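Local coordinates for protein adhesin (Streptococcus sanguinis SK1 = NCTC 7863, PDB 6VU6) that binds sialylated glycans through two Siglec-like domains and probably attaches the bacterium to host surfaces, at residues R41-A46 against T97-A102; G178-T183 against D190-A195; S247-T252 against Y297-R302. All coordinates share one frame; numbering follows the deposited sequence.

In the fold
The three contacts follow one another along an elongated chain. Interaction 1 lies in the first Siglec-like domain, interaction 2 in the Rib-like domain after it, and interaction 3 in the second Siglec-like domain. The centres of interactions 1 and 2 are about 44 Å apart and those of 2 and 3 about 45 Å. The centres of 1 and 3 are about 86 Å apart, on opposite sides of the chain's centre. They use equivalent strands, 95-104 and 296-305, each an inner strand of a mixed four-stranded sheet. In both, a threonine of that strand holds the carboxylate of a sialic acid. The protein therefore has two separate glycan sites, with the hairpin of interaction 2 between them.

Interaction 1. Residues R41-A46 against T97-A102; sequences RNIEGA and TKYVRA. With SIA (N-acetyl-alpha-neuraminic acid), chain C; GAL (beta-D-galactopyranose), chain B.
Arg-41 and Tyr-99 form an antiparallel hydrogen-bonded pair. Tyr-99 N reaches Arg-41 O over 2.9 Å in a nearly straight bond (171°), and Arg-41 N donates back to Tyr-99 O. Lys-98 NZ donates to Asn-42 OD1 across 2.7 Å, from above the carbonyl plane. A bend at chi2 (-52°) lets this ammonium also bind O8 of the sialic acid, its O9 weakly, and the backbone O of Asp-53. Asn-42 ND2 is held by Asp-53 and by Glu-44 OE2, so the amide that steadies the lysine is itself fixed. Thr-97 takes the sialic acid carboxylate in two bonds, N to O1B at 2.9 Å and OG1 to O1A. One water joins Ile-43 N to Thr-97 O. Ile-43 CD1 sits over one face of the Tyr-99 ring, 4.0 Å from its centroid. At the ring edge, Tyr-99 OH meets galactose O6 at 2.8 Å and also bonds Lys-115 N. Arg-41 NH2 and Arg-101 NH1 share a second water, while Arg-101 NH2 forms a salt bridge with Asp-47 and a hydrogen bond to Thr-110 O. Strand 95-104 runs between strands 119-125 and 35-41, and the loop leaving strand 35-41 carries Asn-42 and Ile-43 to the glycan.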
loop_
_atom_site.group_PDB
_atom_site.type_symbol
_atom_site.label_atom_id
_atom_site.label_comp_id
_atom_site.label_asym_id
_atom_site.label_seq_id
_atom_site.Cartn_x
_atom_site.Cartn_y
_atom_site.Cartn_z
ATOM N N ARG A 41 27.629 -45.796 -4.771
ATOM C CA ARG A 41 28.116 -46.390 -6.015
ATOM C C ARG A 41 26.976 -46.835 -6.925
ATOM O O ARG A 41 25.854 -47.076 -6.477
ATOM C CB ARG A 41 29.030 -47.571 -5.715
ATOM C CG ARG A 41 28.419 -48.640 -4.807
ATOM C CD ARG A 41 28.331 -49.939 -5.573
ATOM N NE ARG A 41 29.272 -50.932 -5.114
ATOM C CZ ARG A 41 29.662 -51.981 -5.834
ATOM N NH1 ARG A 41 29.203 -52.182 -7.065
ATOM N NH2 ARG A 41 30.494 -52.840 -5.281
ATOM N N ASN A 42 27.285 -46.921 -8.223
ATOM C CA ASN A 42 26.452 -47.652 -9.189
ATOM C C ASN A 42 26.299 -49.114 -8.793
ATOM O O ASN A 42 27.184 -49.694 -8.171
ATOM C CB ASN A 42 27.101 -47.623 -10.576
ATOM C CG ASN A 42 27.084 -46.248 -11.199
ATOM O OD1 ASN A 42 26.744 -45.271 -10.545
ATOM N ND2 ASN A 42 27.450 -46.168 -12.472
ATOM N N ILE A 43 25.209 -49.696 -9.212
ATOM C CA ILE A 43 24.955 -51.120 -8.899
ATOM C C ILE A 43 25.993 -52.019 -9.574
ATOM O O ILE A 43 26.426 -52.908 -8.913
ATOM C CB ILE A 43 23.525 -51.559 -9.221
ATOM C CG1 ILE A 43 23.322 -53.025 -8.858
ATOM C CG2 ILE A 43 23.170 -51.285 -10.661
ATOM C CD1 ILE A 43 23.506 -53.358 -7.421
ATOM N N GLU A 44 26.365 -51.761 -10.828
ATOM C CA GLU A 44 27.345 -52.601 -11.538
ATOM C C GLU A 44 28.736 -52.422 -10.953
ATOM O O GLU A 44 29.023 -51.413 -10.422
ATOM C CB GLU A 44 27.619 -52.213 -12.991
ATOM C CG GLU A 44 26.603 -51.367 -13.694
ATOM C CD GLU A 44 26.561 -49.914 -13.307
ATOM O OE1 GLU A 44 25.636 -49.585 -12.646
ATOM O OE2 GLU A 44 27.423 -49.142 -13.715
ATOM N N GLY A 45 29.601 -53.355 -11.266
ATOM C CA GLY A 45 30.976 -53.362 -10.778
ATOM C C GLY A 45 31.151 -54.492 -9.804
ATOM O O GLY A 45 30.156 -54.993 -9.288
ATOM N N ALA A 46 32.398 -54.744 -9.391
ATOM C CA ALA A 46 32.707 -55.774 -8.408
ATOM C C ALA A 46 32.306 -55.327 -7.001
ATOM O O ALA A 46 31.847 -54.209 -6.774
ATOM C CB ALA A 46 34.190 -56.121 -8.425
ATOM N N THR A 97 19.372 -44.433 -9.610
ATOM C CA THR A 97 19.338 -45.277 -8.413
ATOM C C THR A 97 20.765 -45.603 -8.013
ATOM O O THR A 97 21.464 -46.292 -8.752
ATOM C CB THR A 97 18.573 -46.569 -8.652
ATOM O OG1 THR A 97 17.354 -46.300 -9.340
ATOM C CG2 THR A 97 18.256 -47.237 -7.320
ATOM N N LYS A 98 21.189 -45.120 -6.863
ATOM C CA LYS A 98 22.564 -45.344 -6.344
ATOM C C LYS A 98 22.500 -46.089 -5.009
ATOM O O LYS A 98 21.593 -45.881 -4.271
ATOM C CB LYS A 98 23.370 -44.055 -6.281
ATOM C CG LYS A 98 23.492 -43.291 -7.586
ATOM C CD LYS A 98 23.964 -44.083 -8.750
ATOM C CE LYS A 98 23.708 -43.441 -10.091
ATOM N NZ LYS A 98 24.383 -44.119 -11.198
ATOM N N TYR A 99 23.502 -46.887 -4.752
ATOM C CA TYR A 99 23.560 -47.828 -3.623
ATOM C C TYR A 99 24.543 -47.373 -2.557
ATOM O O TYR A 99 25.605 -46.946 -2.857
ATOM C CB TYR A 99 23.869 -49.210 -4.169
ATOM C CG TYR A 99 22.732 -49.744 -4.971
ATOM C CD1 TYR A 99 22.547 -49.368 -6.283
ATOM C CD2 TYR A 99 21.816 -50.586 -4.403
ATOM C CE1 TYR A 99 21.501 -49.856 -7.031
ATOM C CE2 TYR A 99 20.759 -51.070 -5.127
ATOM C CZ TYR A 99 20.584 -50.689 -6.438
ATOM O OH TYR A 99 19.518 -51.150 -7.114
ATOM N N VAL A 100 24.127 -47.546 -1.323
ATOM C CA VAL A 100 24.921 -47.120 -0.150
ATOM C C VAL A 100 25.308 -48.315 0.712
ATOM O O VAL A 100 24.475 -49.097 1.028
ATOM C CB VAL A 100 24.236 -46.023 0.660
ATOM C CG1 VAL A 100 25.137 -45.588 1.803
ATOM C CG2 VAL A 100 23.863 -44.850 -0.209
ATOM N N ARG A 101 26.581 -48.396 1.042
ATOM C CA ARG A 101 27.130 -49.472 1.844
ATOM C C ARG A 101 27.920 -48.871 2.995
ATOM O O ARG A 101 28.427 -47.754 2.880
ATOM C CB ARG A 101 28.018 -50.363 0.984
ATOM C CG ARG A 101 27.373 -50.772 -0.339
ATOM C CD ARG A 101 28.247 -51.685 -1.149
ATOM N NE ARG A 101 28.179 -53.020 -0.599
ATOM C CZ ARG A 101 29.028 -53.989 -0.886
ATOM N NH1 ARG A 101 30.023 -53.759 -1.737
ATOM N NH2 ARG A 101 28.886 -55.180 -0.319
ATOM N N ALA A 102 28.039 -49.606 4.082
ATOM C CA ALA A 102 28.881 -49.205 5.220
ATOM C C ALA A 102 29.699 -50.407 5.691
ATOM O O ALA A 102 29.268 -51.510 5.477
ATOM C CB ALA A 102 28.047 -48.624 6.311
HETATM C C1 SIA C . 18.521 -45.922 -12.706
HETATM C C2 SIA C . 18.534 -46.448 -14.249
HETATM C C3 SIA C . 17.449 -45.914 -15.217
HETATM C C4 SIA C . 17.544 -44.412 -15.476
HETATM C C5 SIA C . 18.952 -44.057 -15.957
HETATM C C6 SIA C . 19.994 -44.727 -15.020
HETATM C C7 SIA C . 21.463 -44.476 -15.411
HETATM C C8 SIA C . 22.389 -45.289 -14.491
HETATM C C9 SIA C . 23.805 -45.178 -15.029
HETATM C C10 SIA C . 19.363 -41.904 -17.036
HETATM C C11 SIA C . 19.527 -40.393 -16.881
HETATM N N5 SIA C . 19.133 -42.620 -15.907
HETATM O O1A SIA C . 17.400 -45.692 -12.167
HETATM O O1B SIA C . 19.669 -45.807 -12.128
HETATM O O4 SIA C . 16.654 -43.961 -16.503
HETATM O O6 SIA C . 19.797 -46.139 -14.943
HETATM O O7 SIA C . 21.696 -44.781 -16.776
HETATM O O8 SIA C . 22.263 -44.865 -13.126
HETATM O O9 SIA C . 24.608 -44.622 -14.000
HETATM O O10 SIA C . 19.427 -42.432 -18.137
HETATM C C1 GAL B . 20.445 -50.936 -13.938
HETATM C C2 GAL B . 19.630 -49.897 -14.673
HETATM C C3 GAL B . 19.327 -48.715 -13.783
HETATM C C4 GAL B . 18.661 -49.243 -12.489
HETATM C C5 GAL B . 19.637 -50.240 -11.833
HETATM C C6 GAL B . 19.115 -50.996 -10.641
HETATM O O2 GAL B . 20.290 -49.422 -15.856
HETATM O O3 GAL B . 18.442 -47.806 -14.448
HETATM O O4 GAL B . 17.475 -49.919 -12.828
HETATM O O5 GAL B . 19.918 -51.280 -12.717
HETATM O O6 GAL B . 18.827 -50.160 -9.598
HETATM O O HOH W 1 31.645 -51.380 -2.787
HETATM O O HOH W 2 23.471 -47.915 -10.436
#

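Interaction 2. Residues G178-T183 against D190-A195; sequences GTVTIT and DTIAAA. With CA (calcium ion), chain H.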
loop_
_atom_site.group_PDB
_atom_site.type_symbol
_atom_site.label_atom_id
_atom_site.label_comp_id
_atom_site.label_asym_id
_atom_site.label_seq_id
_atom_site.Cartn_x
_atom_site.Cartn_y
_atom_site.Cartn_z
ATOM N N GLY A 178 -1.984 -10.023 -22.930
ATOM C CA GLY A 178 -1.671 -10.052 -21.517
ATOM C C GLY A 178 -1.205 -11.383 -20.960
ATOM O O GLY A 178 -0.947 -11.466 -19.753
ATOM N N THR A 179 -1.103 -12.422 -21.783
ATOM C CA THR A 179 -0.754 -13.740 -21.262
ATOM C C THR A 179 0.710 -13.768 -20.832
ATOM O O THR A 179 1.601 -13.444 -21.619
ATOM C CB THR A 179 -1.043 -14.802 -22.315
ATOM O OG1 THR A 179 -2.443 -14.796 -22.606
ATOM C CG2 THR A 179 -0.665 -16.166 -21.818
ATOM N N VAL A 180 0.936 -14.062 -19.569
ATOM C CA VAL A 180 2.296 -13.971 -18.969
ATOM C C VAL A 180 3.071 -15.273 -19.064
ATOM O O VAL A 180 2.586 -16.280 -18.683
ATOM C CB VAL A 180 2.261 -13.452 -17.527
ATOM C CG1 VAL A 180 3.596 -13.574 -16.827
ATOM C CG2 VAL A 180 1.780 -12.019 -17.471
ATOM N N THR A 181 4.251 -15.191 -19.611
ATOM C CA THR A 181 5.072 -16.392 -19.619
ATOM C C THR A 181 6.267 -16.158 -18.702
ATOM O O THR A 181 7.053 -15.285 -18.994
ATOM C CB THR A 181 5.532 -16.751 -21.019
ATOM O OG1 THR A 181 4.401 -17.202 -21.746
ATOM C CG2 THR A 181 6.579 -17.831 -20.961
ATOM N N ILE A 182 6.321 -16.898 -17.608
ATOM C CA ILE A 182 7.469 -16.848 -16.689
ATOM C C ILE A 182 8.429 -17.918 -17.174
ATOM O O ILE A 182 7.992 -19.023 -17.360
ATOM C CB ILE A 182 7.032 -17.126 -15.258
ATOM C CG1 ILE A 182 6.008 -16.108 -14.767
ATOM C CG2 ILE A 182 8.239 -17.178 -14.356
ATOM C CD1 ILE A 182 5.497 -16.400 -13.402
ATOM N N THR A 183 9.662 -17.539 -17.443
ATOM C CA THR A 183 10.696 -18.487 -17.892
ATOM C C THR A 183 11.749 -18.622 -16.789
ATOM O O THR A 183 12.316 -17.645 -16.398
ATOM C CB THR A 183 11.297 -18.106 -19.245
ATOM O OG1 THR A 183 10.328 -18.152 -20.284
ATOM C CG2 THR A 183 12.449 -19.007 -19.606
ATOM N N ASP A 190 6.116 -21.207 -17.235
ATOM C CA ASP A 190 4.863 -21.122 -16.484
ATOM C C ASP A 190 4.017 -20.002 -17.034
ATOM O O ASP A 190 4.545 -18.985 -17.267
ATOM C CB ASP A 190 5.156 -20.846 -15.041
ATOM C CG ASP A 190 4.402 -21.819 -14.205
ATOM O OD1 ASP A 190 3.606 -22.569 -14.705
ATOM O OD2 ASP A 190 4.690 -21.857 -13.062
ATOM N N THR A 191 2.718 -20.212 -17.094
ATOM C CA THR A 191 1.834 -19.220 -17.725
ATOM C C THR A 191 0.723 -18.742 -16.807
ATOM O O THR A 191 0.118 -19.549 -16.157
ATOM C CB THR A 191 1.143 -19.827 -18.943
ATOM O OG1 THR A 191 2.143 -20.181 -19.881
ATOM C CG2 THR A 191 0.209 -18.872 -19.640
ATOM N N ILE A 192 0.552 -17.433 -16.752
ATOM C CA ILE A 192 -0.636 -16.836 -16.150
ATOM C C ILE A 192 -1.555 -16.410 -17.289
ATOM O O ILE A 192 -1.157 -15.620 -18.153
ATOM C CB ILE A 192 -0.261 -15.654 -15.240
ATOM C CG1 ILE A 192 1.034 -15.974 -14.505
ATOM C CG2 ILE A 192 -1.349 -15.374 -14.181
ATOM C CD1 ILE A 192 1.526 -14.846 -13.617
ATOM N N ALA A 193 -2.756 -16.977 -17.336
ATOM C CA ALA A 193 -3.676 -16.684 -18.426
ATOM C C ALA A 193 -4.167 -15.237 -18.360
ATOM O O ALA A 193 -4.265 -14.645 -17.283
ATOM C CB ALA A 193 -4.868 -17.649 -18.393
ATOM N N ALA A 194 -4.482 -14.684 -19.541
ATOM C CA ALA A 194 -4.919 -13.291 -19.689
ATOM C C ALA A 194 -6.090 -12.934 -18.780
ATOM O O ALA A 194 -6.183 -11.805 -18.288
ATOM C CB ALA A 194 -5.302 -13.024 -21.146
ATOM N N ALA A 195 -6.967 -13.878 -18.536
ATOM C CA ALA A 195 -8.129 -13.653 -17.668
ATOM C C ALA A 195 -7.714 -13.212 -16.262
ATOM O O ALA A 195 -8.433 -12.425 -15.691
ATOM C CB ALA A 195 -8.980 -14.883 -17.646
HETATM CA CA CA H . 5.099 -24.303 -12.089
HETATM O O HOH W 3 4.112 -26.548 -13.037
#
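Val-180 and Ile-192, with Ile-182 and Asp-190, are the hydrogen-bonded pairs of a beta hairpin in an atypical Rib domain. Strands 180-183 and 190-192 run antiparallel, with axes 4.7 Å apart at closest approach.

The backbone bonds come first. Val-180 N and Ile-192 O are 3.0 Å apart, and Ile-192 N returns a bond to Val-180 O. Ile-182 N meets Asp-190 O at 2.8 Å. The return bond from Asp-190 N to Ile-182 O is weak. Between these pairs, Thr-191 CA makes a CA-H...O contact with Val-180 O.

Most apolar contacts lie on the face of Val-180, Ile-182 and Ile-192. Val-180 and Ile-192 run side by side, with Val-180 CG1 4.0 Å from Ile-192 CD1. Val-180 reaches this methyl because its CG1 is anti to the backbone N (chi1 170°). Helix 149-162 packs on this face, with Val-155 against Val-180 and Val-159 against Ile-192. On the other face, by Thr-191, the methyls Thr-179 CG2 and Thr-191 CG2 touch at 3.6 Å. Thr-179 OG1 donates to OD1 of the neighbouring Asn-177.

The metal contact is made by Asp-190. It shares a calcium ion with ligands that include Thr-128 OG1, Tyr-131 O and a water. This ties the hairpin to the segment that follows strand 119-125 of the first Siglec-like domain. Asp-190 binds through one oxygen, OD2 at 2.7 Å, while Asp-190 OD1 stays 3.5 Å from the calcium.

Interaction 3. Residues S247-T252 against Y297-R302; sequences SSTYNT and YTFKVR. With SIA (N-acetyl-alpha-neuraminic acid), chain D.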
loop_
_atom_site.group_PDB
_atom_site.type_symbol
_atom_site.label_atom_id
_atom_site.label_comp_id
_atom_site.label_asym_id
_atom_site.label_seq_id
_atom_site.Cartn_x
_atom_site.Cartn_y
_atom_site.Cartn_z
ATOM N N SER A 247 -14.264 26.373 -17.702
ATOM C CA SER A 247 -12.968 27.069 -17.853
ATOM C C SER A 247 -13.070 28.506 -17.338
ATOM O O SER A 247 -12.075 29.034 -16.866
ATOM C CB SER A 247 -12.526 27.053 -19.256
ATOM O OG SER A 247 -11.217 27.538 -19.352
ATOM N N SER A 248 -14.244 29.101 -17.458
ATOM C CA SER A 248 -14.435 30.481 -16.984
ATOM C C SER A 248 -14.494 30.554 -15.456
ATOM O O SER A 248 -13.756 31.334 -14.945
ATOM C CB SER A 248 -15.597 31.117 -17.631
ATOM O OG SER A 248 -15.230 31.533 -18.923
ATOM N N THR A 249 -15.323 29.768 -14.775
ATOM C CA THR A 249 -15.407 29.908 -13.301
ATOM C C THR A 249 -14.058 29.593 -12.660
ATOM O O THR A 249 -13.576 30.317 -11.852
ATOM C CB THR A 249 -16.531 29.076 -12.692
ATOM O OG1 THR A 249 -15.985 27.856 -12.259
ATOM C CG2 THR A 249 -17.629 28.760 -13.659
ATOM N N TYR A 250 -13.504 28.496 -13.071
ATOM C CA TYR A 250 -12.173 28.041 -12.589
ATOM C C TYR A 250 -11.128 29.134 -12.769
ATOM O O TYR A 250 -10.333 29.349 -11.896
ATOM C CB TYR A 250 -11.693 26.820 -13.363
ATOM C CG TYR A 250 -10.252 26.435 -13.186
ATOM C CD1 TYR A 250 -9.797 25.809 -12.046
ATOM C CD2 TYR A 250 -9.359 26.644 -14.195
ATOM C CE1 TYR A 250 -8.480 25.455 -11.894
ATOM C CE2 TYR A 250 -8.035 26.284 -14.078
ATOM C CZ TYR A 250 -7.595 25.695 -12.918
ATOM O OH TYR A 250 -6.295 25.370 -12.825
ATOM N N ASN A 251 -11.150 29.786 -13.920
ATOM C CA ASN A 251 -10.236 30.912 -14.185
ATOM C C ASN A 251 -10.546 32.071 -13.225
ATOM O O ASN A 251 -9.652 32.756 -12.850
ATOM C CB ASN A 251 -10.267 31.335 -15.634
ATOM C CG ASN A 251 -9.232 30.615 -16.455
ATOM O OD1 ASN A 251 -8.134 30.367 -16.004
ATOM N ND2 ASN A 251 -9.594 30.247 -17.668
ATOM N N THR A 252 -11.819 32.279 -12.922
ATOM C CA THR A 252 -12.223 33.297 -11.949
ATOM C C THR A 252 -11.587 32.948 -10.604
ATOM O O THR A 252 -10.999 33.842 -10.090
ATOM C CB THR A 252 -13.737 33.484 -11.919
ATOM O OG1 THR A 252 -14.143 33.930 -13.198
ATOM C CG2 THR A 252 -14.169 34.438 -10.840
ATOM N N TYR A 297 -19.927 29.666 -6.593
ATOM C CA TYR A 297 -19.236 29.293 -7.835
ATOM C C TYR A 297 -19.571 27.822 -8.079
ATOM O O TYR A 297 -19.447 27.056 -7.160
ATOM C CB TYR A 297 -17.730 29.463 -7.685
ATOM C CG TYR A 297 -17.226 30.869 -7.714
ATOM C CD1 TYR A 297 -17.514 31.704 -8.765
ATOM C CD2 TYR A 297 -16.422 31.352 -6.711
ATOM C CE1 TYR A 297 -17.034 32.995 -8.816
ATOM C CE2 TYR A 297 -15.912 32.631 -6.752
ATOM C CZ TYR A 297 -16.231 33.459 -7.804
ATOM O OH TYR A 297 -15.772 34.722 -7.849
ATOM N N THR A 298 -20.030 27.495 -9.276
ATOM C CA THR A 298 -20.434 26.110 -9.625
ATOM C C THR A 298 -19.357 25.510 -10.517
ATOM O O THR A 298 -19.138 25.997 -11.586
ATOM C CB THR A 298 -21.850 26.043 -10.209
ATOM O OG1 THR A 298 -22.804 26.183 -9.168
ATOM C CG2 THR A 298 -22.127 24.734 -10.907
ATOM N N PHE A 299 -18.693 24.493 -10.040
ATOM C CA PHE A 299 -17.602 23.926 -10.822
ATOM C C PHE A 299 -17.996 22.570 -11.416
ATOM O O PHE A 299 -18.770 21.807 -10.826
ATOM C CB PHE A 299 -16.328 23.745 -9.969
ATOM C CG PHE A 299 -15.898 24.978 -9.200
ATOM C CD1 PHE A 299 -16.478 25.276 -7.974
ATOM C CD2 PHE A 299 -14.893 25.816 -9.684
ATOM C CE1 PHE A 299 -16.095 26.410 -7.240
ATOM C CE2 PHE A 299 -14.496 26.955 -8.951
ATOM C CZ PHE A 299 -15.111 27.251 -7.723
ATOM N N LYS A 300 -17.440 22.273 -12.592
ATOM C CA LYS A 300 -17.493 20.936 -13.177
ATOM C C LYS A 300 -16.069 20.413 -13.302
ATOM O O LYS A 300 -15.217 21.056 -13.922
ATOM C CB LYS A 300 -18.166 20.922 -14.558
ATOM C CG LYS A 300 -19.558 21.526 -14.637
ATOM C CD LYS A 300 -20.595 20.671 -13.917
ATOM C CE LYS A 300 -22.002 20.976 -14.428
ATOM N NZ LYS A 300 -23.008 19.989 -13.939
ATOM N N VAL A 301 -15.814 19.250 -12.718
ATOM C CA VAL A 301 -14.482 18.662 -12.733
ATOM C C VAL A 301 -14.564 17.319 -13.441
ATOM O O VAL A 301 -15.586 16.639 -13.358
ATOM C CB VAL A 301 -13.947 18.517 -11.296
ATOM C CG1 VAL A 301 -14.888 17.641 -10.447
ATOM C CG2 VAL A 301 -12.530 17.980 -11.302
ATOM N N ARG A 302 -13.527 16.963 -14.193
ATOM C CA ARG A 302 -13.406 15.630 -14.832
ATOM C C ARG A 302 -12.027 15.030 -14.538
ATOM O O ARG A 302 -11.072 15.748 -14.559
ATOM C CB ARG A 302 -13.574 15.740 -16.339
ATOM C CG ARG A 302 -14.705 16.654 -16.744
ATOM C CD ARG A 302 -15.281 16.116 -17.992
ATOM N NE ARG A 302 -14.203 16.193 -18.920
ATOM C CZ ARG A 302 -14.256 16.962 -19.964
ATOM N NH1 ARG A 302 -15.363 17.656 -20.166
ATOM N NH2 ARG A 302 -13.241 16.993 -20.811
HETATM C C1 SIA D . -22.179 29.822 -10.945
HETATM C C2 SIA D . -22.801 31.051 -11.774
HETATM C C3 SIA D . -23.744 31.974 -10.987
HETATM C C4 SIA D . -23.029 32.722 -9.848
HETATM C C5 SIA D . -21.794 33.495 -10.316
HETATM C C6 SIA D . -20.935 32.551 -11.200
HETATM C C7 SIA D . -19.742 33.215 -11.934
HETATM C C8 SIA D . -19.120 32.229 -12.958
HETATM C C9 SIA D . -17.836 32.786 -13.545
HETATM C C10 SIA D . -20.480 34.991 -8.723
HETATM C C11 SIA D . -20.574 36.128 -9.736
HETATM N N5 SIA D . -21.068 33.826 -9.096
HETATM O O1A SIA D . -21.022 29.440 -11.328
HETATM O O1B SIA D . -22.878 29.347 -10.016
HETATM O O4 SIA D . -23.852 33.672 -9.152
HETATM O O6 SIA D . -21.721 31.948 -12.227
HETATM O O7 SIA D . -20.147 34.438 -12.535
HETATM O O8 SIA D . -18.923 30.938 -12.377
HETATM O O9 SIA D . -17.364 31.868 -14.530
HETATM O O10 SIA D . -19.895 35.143 -7.648
#
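Thr-249 points from the helix toward the strand, and its OG1 lies 3.5 Å from Phe-299 CD2. This placement is doubtful, because the Thr-249 methyl is modelled too close to the sugar. One turn on, Thr-252 CG2 rests 3.4 Å from Tyr-297 OH, and these two side chains cross at about a right angle. Tyr-250 adds its backbone, with CA near the plane of the Phe-299 ring at its edge.

The sialic acid lies beside this junction. Thr-298 N donates to carboxylate O1A over 3.0 Å at 158°. Thr-298 OG1 adds a weak bond to carboxylate O1B at 3.3 Å. Lys-296 and Gly-294 O also hold the sugar. Tyr-297 CE1 comes within 3.8 Å of sialic acid O10, its acetamido oxygen.

Further out, the helix braces its own threonine. Thr-252 OG1 donates to Ser-248 O over 3.2 Å, from above the carbonyl plane, and Thr-252 N uses the same oxygen. This bond holds the hydroxyl on the helix and turns the methyl to Tyr-297. On the strand side, the Phe-299 ring stacks on Phe-316 and the Tyr-297 ring meets Phe-320, both from strand 314-321. Leu-253 of the same helix touches both rings. The helix segment passes the strand at 115°, with axes 8.0 Å apart.

As modelled, the buried Thr-249 OG1 has no partner. No hydrogen bond crosses from helix to strand. Van der Waals contact, with a hydroxyl oxygen in each of the closest pairs, therefore joins the two elements, while the strand uses the backbone N and hydroxyl of Thr-298 on the sugar's carboxylate.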